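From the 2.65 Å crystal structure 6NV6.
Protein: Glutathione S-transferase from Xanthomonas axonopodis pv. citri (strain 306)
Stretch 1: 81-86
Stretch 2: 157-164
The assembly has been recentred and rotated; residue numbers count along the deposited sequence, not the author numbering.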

# COMPACT_ATOMS: atom_id res chain seq x y z
N PRO A 81 -9.44 -13.94 7.97
CA PRO A 81 -8.62 -14.22 9.16
C PRO A 81 -7.28 -14.83 8.82
O PRO A 81 -6.39 -14.87 9.69
CB PRO A 81 -9.48 -15.20 9.97
CG PRO A 81 -10.83 -15.27 9.22
CD PRO A 81 -10.52 -14.92 7.81
N ALA A 82 -7.11 -15.32 7.59
CA ALA A 82 -5.78 -15.73 7.13
C ALA A 82 -4.82 -14.55 7.12
O ALA A 82 -3.60 -14.75 7.19
CB ALA A 82 -5.88 -16.34 5.73
N LEU A 83 -5.35 -13.32 7.05
CA LEU A 83 -4.54 -12.12 6.94
C LEU A 83 -4.31 -11.41 8.26
O LEU A 83 -3.51 -10.46 8.31
CB LEU A 83 -5.19 -11.14 5.97
CG LEU A 83 -5.08 -11.59 4.52
CD1 LEU A 83 -5.21 -10.40 3.59
CD2 LEU A 83 -3.76 -12.33 4.29
N TYR A 84 -5.00 -11.83 9.32
CA TYR A 84 -4.92 -11.19 10.63
C TYR A 84 -4.31 -12.17 11.61
O TYR A 84 -5.03 -13.02 12.16
CB TYR A 84 -6.32 -10.73 11.08
CG TYR A 84 -6.40 -10.08 12.44
CD1 TYR A 84 -6.49 -10.86 13.59
CD2 TYR A 84 -6.41 -8.70 12.58
CE1 TYR A 84 -6.57 -10.27 14.84
CE2 TYR A 84 -6.50 -8.10 13.84
CZ TYR A 84 -6.58 -8.90 14.96
OH TYR A 84 -6.66 -8.35 16.22
N PRO A 85 -3.00 -12.13 11.85
CA PRO A 85 -2.39 -13.03 12.83
C PRO A 85 -3.02 -12.87 14.21
O PRO A 85 -3.18 -11.75 14.71
CB PRO A 85 -0.91 -12.61 12.83
CG PRO A 85 -0.70 -11.90 11.55
CD PRO A 85 -2.01 -11.24 11.22
N GLN A 86 -3.40 -14.00 14.81
CA GLN A 86 -4.16 -13.94 16.06
C GLN A 86 -3.27 -13.70 17.28
O GLN A 86 -3.71 -13.06 18.23
CB GLN A 86 -5.00 -15.21 16.22
CG GLN A 86 -6.35 -15.14 15.48
CD GLN A 86 -7.43 -14.33 16.22
OE1 GLN A 86 -7.14 -13.52 17.11
NE2 GLN A 86 -8.69 -14.54 15.83
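Stretch 2 157-164: RFAMGDIP

Leu83 forms the apolar centre of the contact between the two segments. Its CA-to-CB bond points sideways, but in the m,t rotamer the end of the side chain comes nearer stretch 2, where Leu83 CD2 approaches CE1 of the Phe158 ring to 3.5 Å, obliquely, and Leu83 CD1 lies 4.1 Å from CD1 of Ile163. Stretch 2 reaches this position in an extended conformation through Phe158 and Ala159, then turns at Met160 into helical backbone angles, with Asp162 N hydrogen-bonded to Ala159 O (3.0 Å) and Ile163 N to Met160 O (3.0 Å). This turn brings Ile163 back to the same leucine that Phe158 touches. Pro81 to Leu83 have helical backbone angles without the regular bonds, Tyr84 and Pro85 are extended, and stretch 2 runs roughly crosswise. The closest pair of CA atoms is that of Leu83 and Ala159, 4.2 Å apart.

Further along stretch 1, Pro85 CD packs 4.1 Å from Ala159 CB, while Met160 CE meets the edge of the Tyr84 ring, 3.7 Å from its CD2. Met160 SD lies 5.1 Å from the centroid of that ring, in an oblique sulfur-aromatic contact.

The polar component is a single backbone hydrogen bond, from Met160 N to Leu83 O (2.9 Å, 164°), whose near-linear geometry ties the two main chains together beside the apolar cluster.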

# COMPACT_ATOMS: atom_id res chain seq x y z
N ARG A 157 4.87 -15.49 6.67
CA ARG A 157 3.83 -15.55 5.66
C ARG A 157 3.25 -14.15 5.45
O ARG A 157 3.27 -13.31 6.35
CB ARG A 157 2.72 -16.53 6.07
N PHE A 158 2.76 -13.92 4.23
CA PHE A 158 2.05 -12.69 3.91
C PHE A 158 0.84 -12.49 4.83
O PHE A 158 0.18 -13.44 5.24
CB PHE A 158 1.62 -12.76 2.44
CG PHE A 158 0.60 -11.74 2.02
CD1 PHE A 158 -0.74 -11.99 2.18
CD2 PHE A 158 0.99 -10.55 1.42
CE1 PHE A 158 -1.69 -11.06 1.77
CE2 PHE A 158 0.05 -9.62 1.01
CZ PHE A 158 -1.30 -9.87 1.19
N ALA A 159 0.57 -11.23 5.17
CA ALA A 159 -0.61 -10.88 5.97
C ALA A 159 -0.86 -9.38 5.80
O ALA A 159 -0.20 -8.71 4.99
CB ALA A 159 -0.42 -11.28 7.43
N MET A 160 -1.80 -8.84 6.58
CA MET A 160 -2.23 -7.45 6.44
C MET A 160 -1.06 -6.48 6.52
O MET A 160 -1.11 -5.40 5.92
CB MET A 160 -3.24 -7.13 7.53
CG MET A 160 -2.72 -7.46 8.93
SD MET A 160 -3.76 -6.83 10.26
CE MET A 160 -5.32 -7.01 9.44
N GLY A 161 -0.02 -6.84 7.27
CA GLY A 161 1.11 -5.94 7.47
C GLY A 161 1.83 -5.59 6.19
O GLY A 161 2.44 -4.52 6.09
N ASP A 162 1.77 -6.45 5.18
CA ASP A 162 2.41 -6.16 3.91
C ASP A 162 1.59 -5.21 3.03
O ASP A 162 2.13 -4.68 2.04
CB ASP A 162 2.66 -7.45 3.13
CG ASP A 162 3.71 -8.32 3.78
OD1 ASP A 162 3.37 -9.06 4.74
OD2 ASP A 162 4.86 -8.27 3.31
N ILE A 163 0.33 -4.99 3.36
CA ILE A 163 -0.60 -4.36 2.43
C ILE A 163 -0.36 -2.86 2.28
O ILE A 163 -0.31 -2.38 1.14
CB ILE A 163 -2.04 -4.69 2.84
CG1 ILE A 163 -2.34 -6.14 2.51
CG2 ILE A 163 -3.04 -3.76 2.16
CD1 ILE A 163 -3.70 -6.60 2.99
N PRO A 164 -0.19 -2.07 3.36
CA PRO A 164 0.01 -0.62 3.14
C PRO A 164 1.25 -0.29 2.32
O PRO A 164 1.13 0.41 1.30
CB PRO A 164 0.09 -0.07 4.57
CG PRO A 164 -0.66 -1.04 5.38
CD PRO A 164 -0.39 -2.38 4.79